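PDB 4IKG: cell death activator CIDE-3, which promotes lipid droplet fusion and the transfer of triacylglycerol between droplets in white adipose tissue, here represented by its CIDE-N domain, which takes part in homodimerization. Local coordinates for residues Ser25-Asp28 / Leu29-Val33; Thr53-Thr57 / Glu58-Gln62; Gln62-Ala65 / Lys66-Phe70. All coordinates share one frame; numbering follows the deposited sequence.

Interaction 1. Residues Ser25-Asp28 / Leu29-Val33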
# COMPACT_ATOMS: atom_id res chain seq x y z
N SER A 25 6.79 -5.94 6.84
CA SER A 25 7.53 -4.78 6.31
C SER A 25 6.98 -4.37 4.94
O SER A 25 6.05 -5.01 4.43
CB SER A 25 9.05 -5.01 6.27
OG SER A 25 9.40 -6.22 5.63
N LEU A 26 7.55 -3.31 4.38
CA LEU A 26 7.14 -2.79 3.07
C LEU A 26 7.16 -3.86 1.99
O LEU A 26 6.18 -4.05 1.26
CB LEU A 26 8.07 -1.64 2.67
CG LEU A 26 7.84 -0.96 1.32
CD1 LEU A 26 6.42 -0.46 1.22
CD2 LEU A 26 8.82 0.19 1.14
N GLU A 27 8.29 -4.55 1.89
CA GLU A 27 8.51 -5.59 0.89
C GLU A 27 7.40 -6.63 0.96
O GLU A 27 6.79 -6.98 -0.06
CB GLU A 27 9.84 -6.29 1.17
CG GLU A 27 10.65 -6.59 -0.08
CD GLU A 27 11.23 -7.99 -0.07
OE1 GLU A 27 10.75 -8.83 0.72
OE2 GLU A 27 12.17 -8.26 -0.85
N ASP A 28 7.15 -7.09 2.18
CA ASP A 28 6.20 -8.14 2.47
C ASP A 28 4.78 -7.71 2.12
O ASP A 28 4.01 -8.48 1.55
CB ASP A 28 6.28 -8.47 3.95
CG ASP A 28 7.70 -8.32 4.50
OD1 ASP A 28 8.41 -7.40 4.03
OD2 ASP A 28 8.12 -9.11 5.37
N LEU A 29 4.45 -6.48 2.49
CA LEU A 29 3.15 -5.91 2.15
C LEU A 29 2.98 -5.94 0.64
O LEU A 29 1.98 -6.42 0.13
CB LEU A 29 3.04 -4.47 2.65
CG LEU A 29 1.73 -3.78 2.30
CD1 LEU A 29 0.56 -4.56 2.88
CD2 LEU A 29 1.72 -2.34 2.80
N LEU A 30 3.98 -5.42 -0.07
CA LEU A 30 3.94 -5.40 -1.52
C LEU A 30 3.83 -6.81 -2.12
O LEU A 30 3.26 -6.99 -3.20
CB LEU A 30 5.13 -4.63 -2.10
CG LEU A 30 4.82 -3.18 -2.51
CD1 LEU A 30 3.61 -3.16 -3.42
CD2 LEU A 30 4.60 -2.28 -1.30
N ASN A 31 4.35 -7.80 -1.41
CA ASN A 31 4.17 -9.19 -1.79
C ASN A 31 2.72 -9.64 -1.62
O ASN A 31 2.15 -10.30 -2.49
CB ASN A 31 5.12 -10.11 -1.00
CG ASN A 31 6.57 -9.98 -1.43
OD1 ASN A 31 6.87 -9.58 -2.56
ND2 ASN A 31 7.49 -10.31 -0.53
N LYS A 32 2.11 -9.25 -0.50
CA LYS A 32 0.78 -9.72 -0.10
C LYS A 32 -0.37 -9.09 -0.88
O LYS A 32 -1.30 -9.78 -1.32
CB LYS A 32 0.56 -9.49 1.40
CG LYS A 32 0.30 -10.76 2.18
CD LYS A 32 1.33 -10.97 3.26
CE LYS A 32 0.73 -10.76 4.64
NZ LYS A 32 1.73 -11.00 5.70
N VAL A 33 -0.31 -7.77 -1.05
CA VAL A 33 -1.40 -6.98 -1.62
C VAL A 33 -1.88 -7.44 -3.01
O VAL A 33 -3.05 -7.30 -3.34
CB VAL A 33 -1.08 -5.45 -1.60
CG1 VAL A 33 0.26 -5.16 -2.29
CG2 VAL A 33 -2.21 -4.63 -2.21
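L26 and L30 run alongside each other in the same direction, one turn apart in the first turns of helix 26-36, the longer helix of this ubiquitin-like CIDE-N domain. Methyl CD1 of L26 meets CD2 of L30 at 3.6 Å. L26 reaches it because its CG stands anti to the backbone N (chi1 179°), which carries the branch along the helix toward the next turn. Leucine suits both positions, since each side chain also rests on L46 of strand 45-48. L29, which is buried, turns to the interior and packs on L46, C8 and F61. The more polar side of the helix carries E27 and N31, whose carboxylate and amide planes are 60° apart; OE1 of E27 stays 3.8 Å from ND2 of N31, so the two are neighbours without a hydrogen bond. Such polar ends suit an exposed surface. K32 extends its amine to a weak hydrogen bond with the carbonyl of M22, at the end of strand 18-22. Four i to i+4 backbone bonds hold these turns together. The straightest of them runs from N of L30 to O of L26, 2.9 Å long with an N-H...O angle of 172°.

Interaction 2. Residues Thr53-Thr57 / Glu58-Gln62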
# COMPACT_ATOMS: atom_id res chain seq x y z
N THR A 53 2.06 10.57 -1.46
CA THR A 53 3.43 10.58 -0.94
C THR A 53 4.02 9.17 -1.02
O THR A 53 3.44 8.21 -0.51
CB THR A 53 3.48 11.09 0.52
OG1 THR A 53 2.95 12.42 0.58
CG2 THR A 53 4.91 11.10 1.03
N ILE A 54 5.18 9.06 -1.66
CA ILE A 54 5.81 7.76 -1.90
C ILE A 54 6.42 7.14 -0.63
O ILE A 54 7.23 7.76 0.06
CB ILE A 54 6.90 7.85 -3.00
CG1 ILE A 54 6.27 8.24 -4.34
CG2 ILE A 54 7.65 6.53 -3.12
CD1 ILE A 54 7.27 8.56 -5.43
N VAL A 55 6.01 5.91 -0.34
CA VAL A 55 6.57 5.14 0.76
C VAL A 55 7.51 4.08 0.19
O VAL A 55 7.06 3.02 -0.26
CB VAL A 55 5.47 4.44 1.58
CG1 VAL A 55 6.05 3.81 2.84
CG2 VAL A 55 4.36 5.42 1.94
N GLU A 56 8.81 4.36 0.21
CA GLU A 56 9.79 3.46 -0.41
C GLU A 56 10.89 3.02 0.55
O GLU A 56 11.81 2.29 0.15
CB GLU A 56 10.40 4.10 -1.66
CG GLU A 56 11.13 5.41 -1.40
CD GLU A 56 11.83 5.94 -2.63
OE1 GLU A 56 11.36 5.67 -3.75
OE2 GLU A 56 12.87 6.62 -2.48
N THR A 57 10.81 3.45 1.80
CA THR A 57 11.74 2.98 2.83
C THR A 57 10.97 2.33 3.98
O THR A 57 9.84 2.71 4.28
CB THR A 57 12.64 4.11 3.36
OG1 THR A 57 13.34 3.66 4.53
CG2 THR A 57 11.82 5.33 3.72
N GLU A 58 11.60 1.35 4.62
CA GLU A 58 10.96 0.58 5.67
C GLU A 58 10.77 1.41 6.94
O GLU A 58 9.82 1.20 7.70
CB GLU A 58 11.79 -0.68 5.97
CG GLU A 58 10.97 -1.92 6.28
CD GLU A 58 10.44 -1.93 7.70
OE1 GLU A 58 9.26 -2.32 7.89
OE2 GLU A 58 11.18 -1.54 8.62
N GLU A 59 11.67 2.37 7.15
CA GLU A 59 11.61 3.24 8.32
C GLU A 59 10.38 4.14 8.30
O GLU A 59 9.66 4.24 9.29
CB GLU A 59 12.89 4.08 8.44
CG GLU A 59 14.13 3.29 8.86
CD GLU A 59 14.61 2.33 7.80
OE1 GLU A 59 14.42 2.62 6.60
OE2 GLU A 59 15.19 1.28 8.16
N TYR A 60 10.15 4.80 7.16
CA TYR A 60 8.98 5.66 6.99
C TYR A 60 7.70 4.84 7.02
O TYR A 60 6.68 5.29 7.53
CB TYR A 60 9.07 6.44 5.67
CG TYR A 60 7.99 7.48 5.48
CD1 TYR A 60 8.05 8.70 6.13
CD2 TYR A 60 6.91 7.24 4.63
CE1 TYR A 60 7.07 9.66 5.95
CE2 TYR A 60 5.93 8.20 4.44
CZ TYR A 60 6.01 9.40 5.11
OH TYR A 60 5.03 10.36 4.93
N PHE A 61 7.77 3.63 6.46
CA PHE A 61 6.63 2.73 6.43
C PHE A 61 6.24 2.31 7.84
O PHE A 61 5.06 2.16 8.15
CB PHE A 61 6.94 1.49 5.57
CG PHE A 61 5.92 0.39 5.69
CD1 PHE A 61 4.71 0.48 5.02
CD2 PHE A 61 6.18 -0.73 6.45
CE1 PHE A 61 3.78 -0.54 5.12
CE2 PHE A 61 5.25 -1.75 6.56
CZ PHE A 61 4.05 -1.65 5.89
N GLN A 62 7.25 2.12 8.69
CA GLN A 62 7.01 1.75 10.08
C GLN A 62 6.58 2.94 10.92
O GLN A 62 5.83 2.79 11.89
CB GLN A 62 8.26 1.10 10.68
CG GLN A 62 8.53 -0.31 10.19
CD GLN A 62 7.43 -1.28 10.58
OE1 GLN A 62 6.86 -1.19 11.67
NE2 GLN A 62 7.13 -2.22 9.70
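T57 and Y60 meet because T57 has its hydroxyl swung across from the backbone N (chi1 169°), which leaves CG2 between N and the carbonyl carbon, 3.5 Å from CB of Y60. T57 is the N-cap of helix 58-63: its OG1 accepts a weak, long bond of 3.4 Å from N of E59, while its carbonyl O takes the N-H of F61 at 3.1 Å and so begins the helical bonding. Threonine fits here because one branch caps and the other packs. V55, buried on short strand 54-55, sends CG1 to CB of F61 at 3.7 Å and also to the edge of the Y60 ring, in its plane, 4.0 Å from CD2. The valine and tyrosine side chains cross at about a right angle. One turn along the helix, NE2 of Q62 gives a 2.8 Å bond to OE1 of E58, on the syn lone pair of the carboxylate. Farther out, F61 packs on L46 and makes a cation-pi contact with R6. The chemistry is thus divided: the carbonyl of T57, and more weakly its hydroxyl, accept N-H groups of the first helical turn, while the branched V55 packs on the helix through apolar contacts.

Interaction 3. Residues Gln62-Ala65 / Lys66-Phe70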
# COMPACT_ATOMS: atom_id res chain seq x y z
N GLN A 62 7.25 2.12 8.69
CA GLN A 62 7.01 1.75 10.08
C GLN A 62 6.58 2.94 10.92
O GLN A 62 5.83 2.79 11.89
CB GLN A 62 8.26 1.10 10.68
CG GLN A 62 8.53 -0.31 10.19
CD GLN A 62 7.43 -1.28 10.58
OE1 GLN A 62 6.86 -1.19 11.67
NE2 GLN A 62 7.13 -2.22 9.70
N ALA A 63 7.05 4.13 10.56
CA ALA A 63 6.80 5.32 11.35
C ALA A 63 5.41 5.91 11.14
O ALA A 63 4.91 6.65 11.98
CB ALA A 63 7.87 6.37 11.09
N LEU A 64 4.79 5.58 10.01
CA LEU A 64 3.45 6.09 9.70
C LEU A 64 2.43 5.61 10.72
O LEU A 64 2.59 4.55 11.33
CB LEU A 64 3.04 5.68 8.29
CG LEU A 64 3.72 6.41 7.13
CD1 LEU A 64 3.39 5.75 5.80
CD2 LEU A 64 3.32 7.88 7.10
N ALA A 65 1.37 6.39 10.92
CA ALA A 65 0.32 6.06 11.87
C ALA A 65 -0.36 4.74 11.50
O ALA A 65 -0.33 4.32 10.34
CB ALA A 65 -0.70 7.18 11.95
N LYS A 66 -0.97 4.09 12.49
CA LYS A 66 -1.60 2.80 12.25
C LYS A 66 -2.90 2.88 11.46
O LYS A 66 -3.33 1.90 10.85
CB LYS A 66 -1.83 2.08 13.57
CG LYS A 66 -0.57 1.51 14.19
CD LYS A 66 -0.92 0.41 15.19
CE LYS A 66 0.30 -0.40 15.59
NZ LYS A 66 -0.04 -1.60 16.42
N ASP A 67 -3.52 4.06 11.47
CA ASP A 67 -4.75 4.26 10.72
C ASP A 67 -4.48 4.88 9.35
O ASP A 67 -5.39 5.37 8.69
CB ASP A 67 -5.73 5.12 11.52
CG ASP A 67 -5.21 6.53 11.78
OD1 ASP A 67 -3.98 6.74 11.70
OD2 ASP A 67 -6.03 7.42 12.07
N THR A 68 -3.21 4.85 8.94
CA THR A 68 -2.81 5.41 7.65
C THR A 68 -3.42 4.63 6.49
O THR A 68 -3.26 3.41 6.40
CB THR A 68 -1.28 5.42 7.49
OG1 THR A 68 -0.70 6.26 8.49
CG2 THR A 68 -0.89 5.94 6.11
N MET A 69 -4.12 5.33 5.60
CA MET A 69 -4.69 4.70 4.42
C MET A 69 -3.69 4.71 3.27
O MET A 69 -3.26 5.78 2.81
CB MET A 69 -5.98 5.42 3.99
CG MET A 69 -6.68 4.78 2.80
SD MET A 69 -7.27 3.11 3.13
CE MET A 69 -8.47 3.44 4.43
N PHE A 70 -3.30 3.53 2.82
CA PHE A 70 -2.34 3.42 1.72
C PHE A 70 -3.03 3.32 0.37
O PHE A 70 -4.26 3.29 0.27
CB PHE A 70 -1.43 2.21 1.92
CG PHE A 70 -0.53 2.32 3.12
CD1 PHE A 70 0.67 3.00 3.04
CD2 PHE A 70 -0.89 1.74 4.32
CE1 PHE A 70 1.49 3.11 4.15
CE2 PHE A 70 -0.07 1.84 5.43
CZ PHE A 70 1.12 2.52 5.34
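The carbonyl O of A65 is gripped twice by T68, by the hydroxyl OG1 at 2.7 Å and by the backbone N at 3.2 Å. Both donors approach from the same face of the carbonyl plane, well above it, within the type I beta turn from A65 to T68. The hydroxyl gets there because OG1 of T68 lies beside its own backbone N (chi1 -62°), so one residue supplies two donors, an N-H and an O-H, to one acceptor; threonine suits this fourth turn position, its CG2 remaining available for packing. That methyl lies 4.0 Å above one face of the F70 ring, offset toward the rim. The short side chain of A65 places CB 3.3 Å from OD1 of D67. Next to the turn, L64, just past the end of helix 58-63, brings CD1 to CE1 of F70 at 3.6 Å, the two side chains crossing obliquely. Farther out, R6 adds a weak bond to the carbonyl of A65, and L48 touches both L64 and T68. The turn therefore carries the chain from helix 58-63 into strand 69-73, where F70 pairs through its backbone with R9 and S11 of strand 7-11 and rests its ring on L46 of strand 45-48.

Overall arrangement
From the N terminus, strands 7-11 and 18-22 lead into interaction 1, which forms the opening turns of helix 26-36. The chain then runs through strand 45-48 to interaction 2, where strand 54-55 passes into helix 58-63, and interaction 3 follows at once, turning from that helix into strand 69-73. All three are local, in series along the chain; none nests or crosses, although interactions 2 and 3 share Q62. They meet in space: the F61 ring touches S25, L26 and F70, and V55 touches L64. Interaction 1 stays within one helix, interaction 2 closes the strand-to-helix connection and interaction 3 the helix-to-strand turn; their apolar side chains meet over the mixed sheet.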